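Local coordinates for protein alpha-ketoglutarate-dependent 2,4-dichlorophenoxyacetate dioxygenase (PDB 5BKE) that probably acts as a metal- and 2-oxoglutarate-dependent dioxygenase of the TfdA family that degrades aryloxyalkanoate herbicides such as 2,4-dichlorophenoxyacetate, at residues C[12-22]-C[40-50]; C[110-118]-C[257-266]. One frame throughout, in Å; residues are numbered along the deposited sequence. Where two conformers were deposited one is given.

Contact 1 (C[12-22]-C[40-50]); sequences FVGQVSGLDLR and YAVLVFHDQDI
L21, F45 and V16 bury the most surface here, and they form one layered block with the F45 ring as its middle. V16 CB lies over one face of that ring, 3.9 Å from its centroid, while L21 CD1 covers the opposite face at 4.1 Å, both as CH-pi contacts. L19 CD1 meets the rim, near the ring plane. F45 CG stands anti to its carbonyl carbon (chi1 -66°), beside the backbone N, which brings the ring alongside V16. A flat aromatic suits a slot between two branched aliphatic residues. Beneath the block, strands 14-17 and 42-45 run parallel: G14 N donates to V42 O, G14 O accepts from V44 N, and V16 N donates to V44 O (2.9 Å, N-H...O 176°). This is the pairing of a beta-alpha-beta crossover, with helix 27-40 as its connection. Beyond the strands the Q48 side chain bends at chi2 (-62°), bringing its amide to L19 and L21. Its NE2 donates to L19 O (3.0 Å) and its OE1 accepts from L21 N (2.9 Å). A glutamine can offer both a donor and an acceptor, so one buried side chain satisfies two backbone groups where strand pairing has ended.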
loop_
_atom_site.group_PDB
_atom_site.type_symbol
_atom_site.label_atom_id
_atom_site.label_comp_id
_atom_site.label_asym_id
_atom_site.label_seq_id
_atom_site.Cartn_x
_atom_site.Cartn_y
_atom_site.Cartn_z
ATOM N N PHE C 12 6.920 -12.480 24.440
ATOM C CA PHE C 12 8.183 -12.565 25.196
ATOM C C PHE C 12 8.352 -13.943 25.850
ATOM O O PHE C 12 7.511 -14.838 25.630
ATOM C CB PHE C 12 8.294 -11.392 26.210
ATOM C CG PHE C 12 7.418 -11.515 27.449
ATOM C CD1 PHE C 12 6.071 -11.905 27.382
ATOM C CD2 PHE C 12 7.947 -11.184 28.701
ATOM C CE1 PHE C 12 5.289 -11.994 28.535
ATOM C CE2 PHE C 12 7.177 -11.268 29.856
ATOM C CZ PHE C 12 5.844 -11.670 29.775
ATOM N N VAL C 13 9.428 -14.101 26.637
ATOM C CA VAL C 13 9.775 -15.332 27.406
ATOM C C VAL C 13 10.402 -16.408 26.530
ATOM O O VAL C 13 9.763 -16.927 25.598
ATOM C CB VAL C 13 8.599 -15.933 28.251
ATOM C CG1 VAL C 13 9.075 -17.067 29.155
ATOM C CG2 VAL C 13 7.906 -14.869 29.086
ATOM N N GLY C 14 11.659 -16.735 26.832
ATOM C CA GLY C 14 12.350 -17.840 26.181
ATOM C C GLY C 14 12.742 -18.969 27.116
ATOM O O GLY C 14 13.157 -18.740 28.261
ATOM N N GLN C 15 12.611 -20.198 26.623
ATOM C CA GLN C 15 13.087 -21.380 27.335
ATOM C C GLN C 15 14.446 -21.751 26.781
ATOM O O GLN C 15 14.610 -21.908 25.565
ATOM C CB GLN C 15 12.107 -22.549 27.199
ATOM C CG GLN C 15 12.512 -23.798 27.972
ATOM C CD GLN C 15 11.418 -24.848 28.003
ATOM O OE1 GLN C 15 10.357 -24.647 28.602
ATOM N NE2 GLN C 15 11.678 -25.982 27.373
ATOM N N VAL C 16 15.421 -21.881 27.678
ATOM C CA VAL C 16 16.801 -22.149 27.273
ATOM C C VAL C 16 17.207 -23.583 27.598
ATOM O O VAL C 16 16.969 -24.068 28.701
ATOM C CB VAL C 16 17.793 -21.163 27.930
ATOM C CG1 VAL C 16 19.176 -21.321 27.325
ATOM C CG2 VAL C 16 17.318 -19.727 27.769
ATOM N N SER C 17 17.851 -24.243 26.644
ATOM C CA SER C 17 18.375 -25.591 26.870
ATOM C C SER C 17 19.819 -25.692 26.408
ATOM O O SER C 17 20.281 -24.859 25.632
ATOM C CB SER C 17 17.493 -26.638 26.164
ATOM O OG SER C 17 17.351 -26.323 24.792
ATOM N N GLY C 18 20.534 -26.697 26.908
ATOM C CA GLY C 18 21.904 -26.963 26.474
ATOM C C GLY C 18 22.976 -26.318 27.342
ATOM O O GLY C 18 24.157 -26.484 27.068
ATOM N N LEU C 19 22.571 -25.582 28.380
ATOM C CA LEU C 19 23.532 -24.960 29.306
ATOM C C LEU C 19 23.465 -25.569 30.694
ATOM O O LEU C 19 22.385 -25.807 31.228
ATOM C CB LEU C 19 23.324 -23.445 29.409
ATOM C CG LEU C 19 23.512 -22.537 28.193
ATOM C CD1 LEU C 19 23.238 -21.105 28.620
ATOM C CD2 LEU C 19 24.895 -22.633 27.566
ATOM N N ASP C 20 24.629 -25.821 31.270
ATOM C CA ASP C 20 24.715 -26.361 32.613
ATOM C C ASP C 20 25.212 -25.236 33.527
ATOM O O ASP C 20 26.381 -24.843 33.466
ATOM C CB ASP C 20 25.641 -27.591 32.606
ATOM C CG ASP C 20 26.023 -28.078 33.996
ATOM O OD1 ASP C 20 25.277 -27.859 34.987
ATOM O OD2 ASP C 20 27.090 -28.716 34.077
ATOM N N LEU C 21 24.304 -24.726 34.360
ATOM C CA LEU C 21 24.572 -23.558 35.207
ATOM C C LEU C 21 25.386 -23.859 36.472
ATOM O O LEU C 21 25.715 -22.939 37.229
ATOM C CB LEU C 21 23.269 -22.814 35.536
ATOM C CG LEU C 21 22.400 -22.305 34.365
ATOM C CD1 LEU C 21 21.195 -21.537 34.890
ATOM C CD2 LEU C 21 23.174 -21.455 33.354
ATOM N N ARG C 22 25.701 -25.138 36.694
ATOM C CA ARG C 22 26.665 -25.571 37.722
ATOM C C ARG C 22 28.094 -25.204 37.339
ATOM O O ARG C 22 28.973 -25.101 38.207
ATOM C CB ARG C 22 26.597 -27.085 37.921
ATOM C CG ARG C 22 25.466 -27.563 38.810
ATOM C CD ARG C 22 24.611 -28.625 38.141
ATOM N NE ARG C 22 25.370 -29.736 37.560
ATOM C CZ ARG C 22 25.587 -30.911 38.149
ATOM N NH1 ARG C 22 25.119 -31.168 39.371
ATOM N NH2 ARG C 22 26.284 -31.841 37.506
ATOM N N TYR C 40 14.011 -11.448 24.929
ATOM C CA TYR C 40 12.896 -12.168 25.560
ATOM C C TYR C 40 12.436 -11.613 26.913
ATOM O O TYR C 40 11.303 -11.865 27.333
ATOM C CB TYR C 40 13.223 -13.658 25.666
ATOM C CG TYR C 40 13.446 -14.322 24.317
ATOM C CD1 TYR C 40 12.350 -14.739 23.534
ATOM C CD2 TYR C 40 14.738 -14.525 23.815
ATOM C CE1 TYR C 40 12.536 -15.347 22.293
ATOM C CE2 TYR C 40 14.938 -15.136 22.578
ATOM C CZ TYR C 40 13.831 -15.541 21.820
ATOM O OH TYR C 40 14.008 -16.148 20.600
ATOM N N ALA C 41 13.308 -10.858 27.586
ATOM C CA ALA C 41 13.029 -10.249 28.911
ATOM C C ALA C 41 12.971 -11.220 30.102
ATOM O O ALA C 41 13.287 -10.831 31.246
ATOM C CB ALA C 41 11.801 -9.330 28.880
ATOM N N VAL C 42 12.566 -12.460 29.837
ATOM C CA VAL C 42 12.473 -13.522 30.842
ATOM C C VAL C 42 13.014 -14.811 30.216
ATOM O O VAL C 42 12.671 -15.161 29.073
ATOM C CB VAL C 42 11.019 -13.752 31.360
ATOM C CG1 VAL C 42 10.975 -14.817 32.447
ATOM C CG2 VAL C 42 10.388 -12.484 31.898
ATOM N N LEU C 43 13.864 -15.507 30.964
ATOM C CA LEU C 43 14.434 -16.765 30.521
ATOM C C LEU C 43 14.170 -17.861 31.541
ATOM O O LEU C 43 14.264 -17.631 32.747
ATOM C CB LEU C 43 15.933 -16.623 30.221
ATOM C CG LEU C 43 16.383 -15.733 29.053
ATOM C CD1 LEU C 43 17.902 -15.799 28.920
ATOM C CD2 LEU C 43 15.694 -16.080 27.724
ATOM N N VAL C 44 13.828 -19.048 31.037
ATOM C CA VAL C 44 13.450 -20.206 31.850
ATOM C C VAL C 44 14.466 -21.311 31.581
ATOM O O VAL C 44 14.686 -21.691 30.435
ATOM C CB VAL C 44 12.013 -20.690 31.503
ATOM C CG1 VAL C 44 11.643 -21.968 32.263
ATOM C CG2 VAL C 44 10.989 -19.592 31.776
ATOM N N PHE C 45 15.114 -21.791 32.637
ATOM C CA PHE C 45 16.054 -22.904 32.540
ATOM C C PHE C 45 15.457 -24.002 33.400
ATOM O O PHE C 45 15.095 -23.753 34.549
ATOM C CB PHE C 45 17.438 -22.540 33.105
ATOM C CG PHE C 45 18.185 -21.473 32.334
ATOM C CD1 PHE C 45 17.854 -20.115 32.465
ATOM C CD2 PHE C 45 19.275 -21.818 31.528
ATOM C CE1 PHE C 45 18.563 -19.138 31.774
ATOM C CE2 PHE C 45 19.988 -20.840 30.833
ATOM C CZ PHE C 45 19.626 -19.499 30.954
ATOM N N HIS C 46 15.362 -25.211 32.858
ATOM C CA HIS C 46 14.908 -26.366 33.642
ATOM C C HIS C 46 16.102 -27.180 34.165
ATOM O O HIS C 46 17.190 -27.126 33.591
ATOM C CB HIS C 46 13.943 -27.251 32.819
ATOM C CG HIS C 46 12.678 -26.555 32.416
ATOM N ND1 HIS C 46 11.752 -26.102 33.330
ATOM C CD2 HIS C 46 12.184 -26.234 31.196
ATOM C CE1 HIS C 46 10.742 -25.535 32.693
ATOM N NE2 HIS C 46 10.978 -25.605 31.396
ATOM N N ASP C 47 15.884 -27.924 35.253
ATOM C CA ASP C 47 16.880 -28.867 35.799
ATOM C C ASP C 47 18.243 -28.210 36.030
ATOM O O ASP C 47 19.260 -28.619 35.463
ATOM C CB ASP C 47 17.015 -30.117 34.901
ATOM C CG ASP C 47 15.671 -30.741 34.558
ATOM O OD1 ASP C 47 15.022 -31.297 35.474
ATOM O OD2 ASP C 47 15.264 -30.671 33.369
ATOM N N GLN C 48 18.246 -27.162 36.846
ATOM C CA GLN C 48 19.488 -26.488 37.205
ATOM C C GLN C 48 19.714 -26.630 38.704
ATOM O O GLN C 48 19.414 -25.720 39.480
ATOM C CB GLN C 48 19.484 -25.028 36.737
ATOM C CG GLN C 48 19.327 -24.835 35.231
ATOM C CD GLN C 48 20.446 -25.438 34.390
ATOM O OE1 GLN C 48 21.583 -25.580 34.838
ATOM N NE2 GLN C 48 20.119 -25.793 33.148
ATOM N N ASP C 49 20.210 -27.808 39.083
ATOM C CA ASP C 49 20.463 -28.185 40.473
ATOM C C ASP C 49 21.758 -27.517 40.920
ATOM O O ASP C 49 22.847 -28.106 40.858
ATOM C CB ASP C 49 20.547 -29.715 40.594
ATOM C CG ASP C 49 20.669 -30.209 42.038
ATOM O OD1 ASP C 49 20.644 -29.404 42.996
ATOM O OD2 ASP C 49 20.787 -31.441 42.205
ATOM N N ILE C 50 21.624 -26.277 41.364
ATOM C CA ILE C 50 22.782 -25.414 41.606
ATOM C C ILE C 50 22.916 -25.050 43.094
ATOM O O ILE C 50 21.925 -25.065 43.831
ATOM C CB ILE C 50 22.719 -24.142 40.721
ATOM C CG1 ILE C 50 21.370 -23.411 40.923
ATOM C CG2 ILE C 50 22.995 -24.503 39.255
ATOM C CD1 ILE C 50 21.220 -22.111 40.167
HETATM O O HOH W 1 22.562 -28.260 35.461
#

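Contact 2 (C[110-118]-C[257-266]); sequences GNCLWHSDS and WDNRQTMHRV. With MN (manganese (II) ion), chain N; OGA (N-oxalylglycine), chain O.
H115, D117 and H264 converge on the manganese ion, with H115 NE2 at 2.0 Å, D117 OD1 at 2.1 Å and H264 NE2 at 2.2 Å. N-oxalylglycine adds O1 and O2' to the same metal. The two imidazoles lie obliquely, their planes 58° apart, and their NE2 atoms come close because both bind the ion. In each histidine CG sits between the backbone N and the carbonyl carbon (chi1 72° in H115, 64° in H264), swinging the ring back toward the metal although the CB points away from the partner segment. H115 ND1 donates almost straight to L113 O (2.9 Å), within the ring plane, which fixes the ring's rotation and directs NE2 at the metal. W257 lies over one face of the H264 ring, and its NE1 makes a weak bond to D117 OD2. This is the His-X-Asp...His facial triad of the 2-oxoglutarate-dependent dioxygenases, carried on a jelly-roll (cupin) framework. Behind it, H115 and H264 form an antiparallel hydrogen-bonded pair, each N donating to the other's O. N259 OD1 receives D117 N (2.9 Å) from above its carbonyl plane, and the small hydroxyl of S116 donates to N259 O at 2.8 Å. N259 ND2 donates to S128 OG, the hydroxyl that also holds D117 OD2. Farther out, R265 CD rests over the five-membered ring of W114, 3.6 Å from its centroid, while the guanidinium runs on nearly parallel to the indole, a long side chain suited to covering a broad ring and still salt-bridging E143 of its own chain and E236 of the second subunit.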
loop_
_atom_site.group_PDB
_atom_site.type_symbol
_atom_site.label_atom_id
_atom_site.label_comp_id
_atom_site.label_asym_id
_atom_site.label_seq_id
_atom_site.Cartn_x
_atom_site.Cartn_y
_atom_site.Cartn_z
ATOM N N GLY C 110 4.164 -8.736 50.308
ATOM C CA GLY C 110 4.435 -7.730 49.286
ATOM C C GLY C 110 4.764 -8.296 47.912
ATOM O O GLY C 110 4.385 -7.713 46.899
ATOM N N ASN C 111 5.447 -9.438 47.880
ATOM C CA ASN C 111 5.802 -10.105 46.623
ATOM C C ASN C 111 4.578 -10.569 45.815
ATOM O O ASN C 111 4.701 -10.849 44.624
ATOM C CB ASN C 111 6.802 -11.254 46.852
ATOM C CG ASN C 111 8.240 -10.764 47.028
ATOM O OD1 ASN C 111 8.526 -9.566 46.934
ATOM N ND2 ASN C 111 9.154 -11.697 47.277
ATOM N N CYS C 112 3.406 -10.614 46.456
ATOM C CA CYS C 112 2.177 -11.022 45.793
ATOM C C CYS C 112 1.613 -9.940 44.909
ATOM O O CYS C 112 0.736 -10.208 44.090
ATOM C CB CYS C 112 1.127 -11.492 46.804
ATOM S SG CYS C 112 1.590 -13.017 47.648
ATOM N N LEU C 113 2.108 -8.718 45.088
ATOM C CA LEU C 113 1.745 -7.591 44.228
ATOM C C LEU C 113 2.669 -7.497 43.012
ATOM O O LEU C 113 3.843 -7.878 43.088
ATOM C CB LEU C 113 1.750 -6.287 45.026
ATOM C CG LEU C 113 0.919 -6.210 46.312
ATOM C CD1 LEU C 113 1.287 -4.964 47.107
ATOM C CD2 LEU C 113 -0.578 -6.237 46.015
ATOM N N TRP C 114 2.123 -7.014 41.891
ATOM C CA TRP C 114 2.895 -6.762 40.662
ATOM C C TRP C 114 3.968 -5.720 40.943
ATOM O O TRP C 114 3.665 -4.612 41.386
ATOM C CB TRP C 114 1.996 -6.254 39.536
ATOM C CG TRP C 114 1.128 -7.294 38.868
ATOM C CD1 TRP C 114 -0.222 -7.441 39.003
ATOM C CD2 TRP C 114 1.554 -8.314 37.957
ATOM N NE1 TRP C 114 -0.669 -8.495 38.230
ATOM C CE2 TRP C 114 0.397 -9.042 37.571
ATOM C CE3 TRP C 114 2.802 -8.682 37.415
ATOM C CZ2 TRP C 114 0.448 -10.121 36.677
ATOM C CZ3 TRP C 114 2.854 -9.750 36.529
ATOM C CH2 TRP C 114 1.676 -10.458 36.166
ATOM N N HIS C 115 5.222 -6.088 40.696
ATOM C CA HIS C 115 6.356 -5.240 41.040
ATOM C C HIS C 115 7.542 -5.477 40.120
ATOM O O HIS C 115 7.635 -6.514 39.455
ATOM C CB HIS C 115 6.766 -5.428 42.525
ATOM C CG HIS C 115 7.432 -6.740 42.834
ATOM N ND1 HIS C 115 6.719 -7.893 43.090
ATOM C CD2 HIS C 115 8.738 -7.072 42.964
ATOM C CE1 HIS C 115 7.561 -8.880 43.349
ATOM N NE2 HIS C 115 8.793 -8.411 43.272
ATOM N N SER C 116 8.434 -4.491 40.093
ATOM C CA SER C 116 9.752 -4.596 39.467
ATOM C C SER C 116 10.756 -4.472 40.619
ATOM O O SER C 116 10.610 -3.580 41.465
ATOM C CB SER C 116 9.918 -3.473 38.440
ATOM O OG SER C 116 11.150 -3.569 37.764
ATOM N N ASP C 117 11.737 -5.373 40.684
ATOM C CA ASP C 117 12.589 -5.479 41.877
ATOM C C ASP C 117 13.440 -4.234 42.056
ATOM O O ASP C 117 13.983 -3.686 41.066
ATOM C CB ASP C 117 13.525 -6.694 41.825
ATOM C CG ASP C 117 12.808 -8.021 41.982
ATOM O OD1 ASP C 117 11.764 -8.104 42.663
ATOM O OD2 ASP C 117 13.329 -9.008 41.421
ATOM N N SER C 118 13.538 -3.823 43.328
ATOM C CA SER C 118 14.376 -2.697 43.751
ATOM C C SER C 118 14.054 -1.380 43.032
ATOM O O SER C 118 14.937 -0.527 42.852
ATOM C CB SER C 118 15.864 -3.050 43.617
ATOM O OG SER C 118 16.238 -4.046 44.551
ATOM N N TRP C 257 14.825 -12.725 35.029
ATOM C CA TRP C 257 14.067 -11.677 34.367
ATOM C C TRP C 257 14.796 -10.340 34.346
ATOM O O TRP C 257 15.616 -10.051 35.240
ATOM C CB TRP C 257 12.656 -11.548 34.963
ATOM C CG TRP C 257 12.603 -11.212 36.434
ATOM C CD1 TRP C 257 12.576 -9.956 36.989
ATOM C CD2 TRP C 257 12.535 -12.137 37.533
ATOM N NE1 TRP C 257 12.516 -10.045 38.355
ATOM C CE2 TRP C 257 12.485 -11.366 38.722
ATOM C CE3 TRP C 257 12.529 -13.540 37.631
ATOM C CZ2 TRP C 257 12.423 -11.948 39.996
ATOM C CZ3 TRP C 257 12.462 -14.125 38.899
ATOM C CH2 TRP C 257 12.416 -13.326 40.065
ATOM N N ASP C 258 14.504 -9.548 33.314
ATOM C CA ASP C 258 14.998 -8.191 33.224
ATOM C C ASP C 258 13.994 -7.259 33.878
ATOM O O ASP C 258 12.869 -7.075 33.385
ATOM C CB ASP C 258 15.284 -7.789 31.773
ATOM C CG ASP C 258 15.978 -6.434 31.662
ATOM O OD1 ASP C 258 16.258 -5.784 32.702
ATOM O OD2 ASP C 258 16.263 -6.018 30.517
ATOM N N ASN C 259 14.410 -6.670 35.004
ATOM C CA ASN C 259 13.547 -5.742 35.767
ATOM C C ASN C 259 13.255 -4.455 34.993
ATOM O O ASN C 259 12.246 -3.795 35.242
ATOM C CB ASN C 259 14.171 -5.429 37.139
ATOM C CG ASN C 259 14.079 -6.612 38.098
ATOM O OD1 ASN C 259 12.984 -6.988 38.558
ATOM N ND2 ASN C 259 15.223 -7.222 38.382
ATOM N N ARG C 260 14.134 -4.135 34.041
ATOM C CA ARG C 260 14.023 -2.931 33.213
ATOM C C ARG C 260 12.904 -3.020 32.139
ATOM O O ARG C 260 12.520 -1.986 31.566
ATOM C CB ARG C 260 15.379 -2.595 32.561
ATOM C CG ARG C 260 16.568 -2.602 33.532
ATOM C CD ARG C 260 17.908 -2.479 32.824
ATOM N NE ARG C 260 18.163 -3.610 31.935
ATOM C CZ ARG C 260 19.236 -3.757 31.162
ATOM N NH1 ARG C 260 20.208 -2.847 31.158
ATOM N NH2 ARG C 260 19.344 -4.836 30.393
ATOM N N GLN C 261 12.367 -4.232 31.929
ATOM C CA GLN C 261 11.377 -4.521 30.878
ATOM C C GLN C 261 10.109 -5.223 31.364
ATOM O O GLN C 261 9.224 -5.509 30.543
ATOM C CB GLN C 261 12.005 -5.392 29.778
ATOM C CG GLN C 261 13.221 -4.786 29.110
ATOM C CD GLN C 261 13.739 -5.639 27.986
ATOM O OE1 GLN C 261 13.332 -5.461 26.841
ATOM N NE2 GLN C 261 14.645 -6.576 28.299
ATOM N N THR C 262 10.028 -5.517 32.668
ATOM C CA THR C 262 8.985 -6.395 33.206
ATOM C C THR C 262 8.429 -5.977 34.563
ATOM O O THR C 262 9.032 -5.180 35.284
ATOM C CB THR C 262 9.486 -7.848 33.407
ATOM O OG1 THR C 262 10.553 -7.861 34.371
ATOM C CG2 THR C 262 9.936 -8.509 32.099
ATOM N N MET C 263 7.256 -6.525 34.882
ATOM C CA MET C 263 6.806 -6.714 36.252
ATOM C C MET C 263 6.646 -8.202 36.507
ATOM O O MET C 263 6.568 -9.005 35.565
ATOM C CB MET C 263 5.473 -6.024 36.512
ATOM C CG MET C 263 5.575 -4.527 36.721
ATOM S SD MET C 263 4.143 -3.862 37.561
ATOM C CE MET C 263 2.817 -4.299 36.420
ATOM N N HIS C 264 6.595 -8.562 37.786
ATOM C CA HIS C 264 6.343 -9.935 38.197
ATOM C C HIS C 264 5.622 -9.971 39.545
ATOM O O HIS C 264 5.544 -8.948 40.254
ATOM C CB HIS C 264 7.637 -10.757 38.202
ATOM C CG HIS C 264 8.637 -10.285 39.198
ATOM N ND1 HIS C 264 9.464 -9.211 38.962
ATOM C CD2 HIS C 264 8.925 -10.720 40.446
ATOM C CE1 HIS C 264 10.214 -9.001 40.025
ATOM N NE2 HIS C 264 9.917 -9.911 40.933
ATOM N N ARG C 265 5.060 -11.137 39.865
ATOM C CA ARG C 265 4.369 -11.381 41.141
ATOM C C ARG C 265 4.272 -12.881 41.425
ATOM O O ARG C 265 4.346 -13.710 40.512
ATOM C CB ARG C 265 2.976 -10.727 41.173
ATOM C CG ARG C 265 1.945 -11.355 40.235
ATOM C CD ARG C 265 0.527 -10.960 40.600
ATOM N NE ARG C 265 -0.453 -11.526 39.660
ATOM C CZ ARG C 265 -1.758 -11.261 39.669
ATOM N NH1 ARG C 265 -2.276 -10.409 40.551
ATOM N NH2 ARG C 265 -2.553 -11.844 38.778
ATOM N N VAL C 266 4.117 -13.220 42.701
ATOM C CA VAL C 266 3.848 -14.598 43.102
ATOM C C VAL C 266 2.365 -14.686 43.485
ATOM O O VAL C 266 1.818 -13.761 44.105
ATOM C CB VAL C 266 4.826 -15.090 44.214
ATOM C CG1 VAL C 266 4.811 -14.172 45.437
ATOM C CG2 VAL C 266 4.561 -16.538 44.615
HETATM MN MN MN N . 10.429 -9.635 43.083
HETATM C C1 OGA O . 11.544 -12.096 43.720
HETATM C C2 OGA O . 10.128 -12.391 43.702
HETATM C C4 OGA O . 8.415 -14.155 43.753
HETATM C C5 OGA O . 8.441 -15.624 44.073
HETATM O O1 OGA O . 11.896 -10.947 43.358
HETATM O O2 OGA O . 12.340 -13.001 44.051
HETATM O "O2'" OGA O . 9.339 -11.450 43.734
HETATM O O3 OGA O . 8.960 -15.961 45.163
HETATM N N1 OGA O . 9.778 -13.666 43.612
HETATM O O4 OGA O . 7.966 -16.432 43.242
HETATM O O HOH W 2 -0.714 -12.491 43.710
HETATM O O HOH W 3 -1.246 -8.881 42.610
#

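Overall arrangement
Contact 1 lies toward one side of the chain and contact 2 at its middle, their centres 18 Å apart, yet they meet along one sheet in which strands 42-45 and 254-258 are antiparallel neighbours. A41 O and D258 N, 2.7 Å apart, probably form a hydrogen bond there, and V42 CG2 packs on W257 CB at 3.9 Å. The V42 side chain is about 7 Å from that of H264, and about 12 Å from the manganese ion and 11 Å from N-oxalylglycine, nearest atoms in each case. Contact 1 thus continues, outward from strand 254-258, the sheet that carries W257; it holds no metal ligand itself and meets the site through that sheet and W257.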